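Local coordinates for oxidoreductase, NAD-binding/iron-sulfur cluster-binding protein (Nitratireductor pacificus pht-3B, PDB 6ZXU) that is a catabolic reductive dehalogenase that carries cobalamin and two [4Fe-4S] clusters, consistent with electrons passing through the clusters to the B12 cofactor, at residues A202-L206 with A207-V211; A609-S612 with I613-E617. All blocks are in the same frame, centred on the assembly; numbering follows the deposited sequence.

In the fold
The two contacts are short-range ones at helix ends in distant parts of a single chain: interaction 1 starts helix 206-212 and interaction 2 finishes helix 603-614. Their centres are 51 Å apart, their nearest atoms about 38 Å, and they lie on opposite sides of the chain's centre and do not touch. Interaction 1 packs beside an antiparallel sheet away from the annotated sites. Interaction 2 is nearer the redox centres: the side chain of S612 lies about 9 Å from a bound iron-sulfur cluster and about 10 Å from the side chains of C542 and C595, which belong to a cluster site, and about 11 Å from a sodium ion.

Interaction 1 (A202-L206 with A207-V211); sequences AQVDL and ARLAV
D205 reaches forward over the first turn of the helix that begins just after it, and its carboxylate takes the backbone N-H of R208. Its side chain can be followed outward. CB lies 3.8 Å from R208 CB, and CG comes closer still, 3.6 Å from the same R208 CB. With CG anti to the backbone N (chi1 -169°), the carboxylate swings over the helix start, where R208 N donates to D205 OD1 at 3.1 Å. The N-H points well at the oxygen (163°) but meets it from above the carboxylate plane. A water also donates to D205 OD1 and in turn accepts from A207 N at 2.8 Å, so this one oxygen serves two backbone N-H groups of the first turn, one directly and one through water. The other oxygen, D205 OD2, sits over the centre of one face of the R208 guanidinium, 4.1 Å above its plane; the opposite charges probably attract, though no N-H points at the oxygen. An alanine here would remove the acceptor of R208 N and probably leave that N-H and the water without their mate at the helix start. Next to the cap along the chain, V204 CG2 packs at 3.7 Å on L209 CD1, the two side chains crossing at about a right angle, while V204 itself also touches H197 and T238 of neighbouring strands. L209 N closes the first helical turn on D205 O. The arrangement is an aspartate N-cap, starting helix 206-212 as the chain comes from strand 194-198 of a four-stranded antiparallel sheet.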
loop_
_atom_site.group_PDB
_atom_site.type_symbol
_atom_site.label_atom_id
_atom_site.label_comp_id
_atom_site.label_asym_id
_atom_site.label_seq_id
_atom_site.Cartn_x
_atom_site.Cartn_y
_atom_site.Cartn_z
ATOM N N ALA A 202 -9.917 -8.547 23.997
ATOM C CA ALA A 202 -10.852 -9.565 23.458
ATOM C C ALA A 202 -11.977 -9.812 24.477
ATOM O O ALA A 202 -11.713 -9.960 25.641
ATOM C CB ALA A 202 -10.097 -10.868 23.162
ATOM N N GLN A 203 -13.194 -9.901 23.986
ATOM C CA GLN A 203 -14.385 -10.356 24.762
ATOM C C GLN A 203 -14.792 -11.806 24.485
ATOM O O GLN A 203 -15.843 -12.207 24.903
ATOM C CB GLN A 203 -15.581 -9.454 24.451
ATOM C CG GLN A 203 -15.315 -7.979 24.716
ATOM C CD GLN A 203 -16.437 -7.128 24.198
ATOM O OE1 GLN A 203 -17.153 -7.483 23.223
ATOM N NE2 GLN A 203 -16.628 -5.999 24.844
ATOM N N VAL A 204 -14.006 -12.538 23.692
ATOM C CA VAL A 204 -14.340 -13.894 23.264
ATOM C C VAL A 204 -13.099 -14.725 23.310
ATOM O O VAL A 204 -11.969 -14.185 23.454
ATOM C CB VAL A 204 -14.911 -13.932 21.846
ATOM C CG1 VAL A 204 -16.216 -13.199 21.767
ATOM C CG2 VAL A 204 -13.906 -13.355 20.836
ATOM N N ASP A 205 -13.269 -16.038 23.177
ATOM C CA ASP A 205 -12.136 -16.982 23.261
ATOM C C ASP A 205 -11.579 -17.175 21.847
ATOM O O ASP A 205 -12.114 -17.949 21.063
ATOM C CB ASP A 205 -12.571 -18.340 23.839
ATOM C CG ASP A 205 -11.404 -19.245 24.181
ATOM O OD1 ASP A 205 -10.357 -19.310 23.483
ATOM O OD2 ASP A 205 -11.542 -19.976 25.172
ATOM N N LEU A 206 -10.480 -16.488 21.566
ATOM C CA LEU A 206 -9.938 -16.444 20.232
ATOM C C LEU A 206 -9.505 -17.819 19.775
ATOM O O LEU A 206 -9.791 -18.195 18.669
ATOM C CB LEU A 206 -8.725 -15.469 20.159
ATOM C CG LEU A 206 -8.905 -14.012 20.583
ATOM C CD1 LEU A 206 -7.561 -13.295 20.729
ATOM C CD2 LEU A 206 -9.798 -13.301 19.584
ATOM N N ALA A 207 -8.760 -18.559 20.589
ATOM C CA ALA A 207 -8.269 -19.867 20.206
ATOM C C ALA A 207 -9.401 -20.830 19.913
ATOM O O ALA A 207 -9.386 -21.553 18.885
ATOM C CB ALA A 207 -7.334 -20.410 21.244
ATOM N N ARG A 208 -10.467 -20.774 20.718
ATOM C CA ARG A 208 -11.601 -21.628 20.477
ATOM C C ARG A 208 -12.279 -21.323 19.121
ATOM O O ARG A 208 -12.698 -22.227 18.388
ATOM C CB ARG A 208 -12.630 -21.466 21.645
ATOM C CG ARG A 208 -14.031 -21.935 21.199
ATOM C CD ARG A 208 -15.060 -21.935 22.326
ATOM N NE ARG A 208 -14.483 -22.744 23.382
ATOM C CZ ARG A 208 -14.702 -22.556 24.662
ATOM N NH1 ARG A 208 -15.522 -21.581 25.048
ATOM N NH2 ARG A 208 -14.110 -23.361 25.539
ATOM N N LEU A 209 -12.459 -20.056 18.837
ATOM C CA LEU A 209 -13.102 -19.662 17.616
ATOM C C LEU A 209 -12.189 -20.012 16.390
ATOM O O LEU A 209 -12.710 -20.267 15.291
ATOM C CB LEU A 209 -13.422 -18.159 17.580
ATOM C CG LEU A 209 -14.473 -17.666 18.624
ATOM C CD1 LEU A 209 -14.617 -16.176 18.570
ATOM C CD2 LEU A 209 -15.822 -18.336 18.404
ATOM N N ALA A 210 -10.881 -19.933 16.557
ATOM C CA ALA A 210 -9.991 -20.316 15.447
ATOM C C ALA A 210 -10.159 -21.777 15.056
ATOM O O ALA A 210 -10.046 -22.139 13.863
ATOM C CB ALA A 210 -8.541 -20.046 15.805
ATOM N N VAL A 211 -10.351 -22.635 16.055
ATOM C CA VAL A 211 -10.616 -24.060 15.779
ATOM C C VAL A 211 -11.968 -24.297 15.146
ATOM O O VAL A 211 -12.084 -24.994 14.148
ATOM C CB VAL A 211 -10.440 -24.899 17.015
ATOM C CG1 VAL A 211 -10.774 -26.349 16.670
ATOM C CG2 VAL A 211 -9.005 -24.759 17.501
HETATM O O HOH W 1 -7.969 -17.391 23.057
#

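Interaction 2 (A609-S612 with I613-E617)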
loop_
_atom_site.group_PDB
_atom_site.type_symbol
_atom_site.label_atom_id
_atom_site.label_comp_id
_atom_site.label_asym_id
_atom_site.label_seq_id
_atom_site.Cartn_x
_atom_site.Cartn_y
_atom_site.Cartn_z
ATOM N N ALA A 609 8.773 -8.972 -17.910
ATOM C CA ALA A 609 9.537 -7.840 -17.369
ATOM C C ALA A 609 11.031 -7.984 -17.624
ATOM O O ALA A 609 11.693 -7.022 -17.964
ATOM C CB ALA A 609 9.287 -7.712 -15.873
ATOM N N GLU A 610 11.593 -9.169 -17.414
ATOM C CA GLU A 610 13.002 -9.425 -17.723
ATOM C C GLU A 610 13.330 -9.093 -19.160
ATOM O O GLU A 610 14.359 -8.480 -19.459
ATOM C CB GLU A 610 13.408 -10.856 -17.454
ATOM C CG GLU A 610 13.332 -11.304 -16.001
ATOM C CD GLU A 610 13.613 -12.858 -15.801
ATOM O OE1 GLU A 610 12.743 -13.776 -16.067
ATOM O OE2 GLU A 610 14.731 -13.187 -15.313
ATOM N N LEU A 611 12.469 -9.492 -20.079
ATOM C CA LEU A 611 12.704 -9.192 -21.451
ATOM C C LEU A 611 12.655 -7.705 -21.702
ATOM O O LEU A 611 13.433 -7.209 -22.515
ATOM C CB LEU A 611 11.700 -9.933 -22.357
ATOM C CG LEU A 611 11.778 -11.427 -22.490
ATOM C CD1 LEU A 611 10.529 -12.013 -23.134
ATOM C CD2 LEU A 611 13.001 -11.779 -23.304
ATOM N N SER A 612 11.696 -7.001 -21.087
ATOM C CA SER A 612 11.609 -5.564 -21.259
ATOM C C SER A 612 12.878 -4.880 -20.803
ATOM O O SER A 612 13.337 -3.971 -21.442
ATOM C CB SER A 612 10.416 -5.000 -20.496
ATOM O OG SER A 612 9.194 -5.672 -20.797
ATOM N N ILE A 613 13.458 -5.346 -19.693
ATOM C CA ILE A 613 14.705 -4.823 -19.197
ATOM C C ILE A 613 15.891 -5.177 -20.080
ATOM O O ILE A 613 16.637 -4.276 -20.482
ATOM C CB ILE A 613 14.926 -5.287 -17.749
ATOM C CG1 ILE A 613 13.807 -4.730 -16.875
ATOM C CG2 ILE A 613 16.266 -4.824 -17.237
ATOM C CD1 ILE A 613 13.815 -5.316 -15.517
ATOM N N LYS A 614 16.050 -6.455 -20.431
ATOM C CA LYS A 614 17.267 -6.956 -21.037
ATOM C C LYS A 614 17.295 -6.927 -22.557
ATOM O O LYS A 614 18.367 -7.053 -23.135
ATOM C CB LYS A 614 17.457 -8.421 -20.722
ATOM C CG LYS A 614 17.381 -8.832 -19.260
ATOM C CD LYS A 614 18.578 -8.547 -18.468
ATOM C CE LYS A 614 18.307 -9.213 -17.110
ATOM N NZ LYS A 614 18.223 -10.690 -17.301
ATOM N N VAL A 615 16.160 -6.823 -23.241
ATOM C CA VAL A 615 16.156 -6.975 -24.686
ATOM C C VAL A 615 15.424 -5.777 -25.329
ATOM O O VAL A 615 14.219 -5.843 -25.529
ATOM C CB VAL A 615 15.448 -8.315 -25.098
ATOM C CG1 VAL A 615 15.494 -8.500 -26.614
ATOM C CG2 VAL A 615 16.070 -9.527 -24.421
ATOM N N PRO A 616 16.118 -4.688 -25.626
ATOM C CA PRO A 616 15.463 -3.516 -26.199
ATOM C C PRO A 616 14.651 -3.757 -27.486
ATOM O O PRO A 616 13.582 -3.123 -27.670
ATOM C CB PRO A 616 16.629 -2.542 -26.486
ATOM C CG PRO A 616 17.641 -2.891 -25.481
ATOM C CD PRO A 616 17.554 -4.390 -25.377
ATOM N N GLU A 617 15.111 -4.686 -28.310
ATOM C CA GLU A 617 14.449 -4.979 -29.552
ATOM C C GLU A 617 13.103 -5.652 -29.321
ATOM O O GLU A 617 12.297 -5.758 -30.245
ATOM C CB GLU A 617 15.377 -5.803 -30.488
ATOM C CG GLU A 617 15.586 -7.318 -30.145
ATOM C CD GLU A 617 16.537 -8.226 -31.142
ATOM O OE1 GLU A 617 17.373 -9.076 -30.629
ATOM O OE2 GLU A 617 16.451 -8.160 -32.436
#
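L611 and V615, one helical turn apart, lie side by side and point the same way, L611 CD2 meeting V615 CG2 at 4.0 Å. V615 CG2 is beside the backbone N and anti to the carbonyl carbon, which sets this methyl, and not CG1, against the leucine. The pair sits alongside a backbone bond, V615 N to L611 O at 2.8 Å; it is bent more (145°) than the two bonds just before it, I613 N to A609 O and K614 N to E610 O, as the chain is about to leave the helix.

K614 and I613 turn their side chains back along the preceding turn. K614 CG rests 3.0 Å from E610 O, the carbonyl that also receives K614 N at 2.8 Å, and the chain then bends at chi2 (-78°). K614 NZ and E610 OE2 end 4.7 Å apart, too far for a salt bridge, so the opposite charges probably attract only loosely; E610 OE1 has its salt bridge with R607. I613 CG1 lies 3.3 Å from A609 O, which accepts from I613 N as well.

S612 looks another way: its OG turns back beside its own backbone N (chi1 -52°) and bonds to L608 O, so the hydroxyl is satisfied within the helix. Around this turn, F533 and W597 touch I613, W597 and I622 touch S612, I622 of helix 619-628 also touches L611, and R619 NE donates to S612 O. V615 is the first residue to leave helical backbone angles, so the arrangement is the C-terminal turn of helix 603-614, running out into the link to helix 619-628, with the S612 side chain about 9 Å from a bound iron-sulfur cluster.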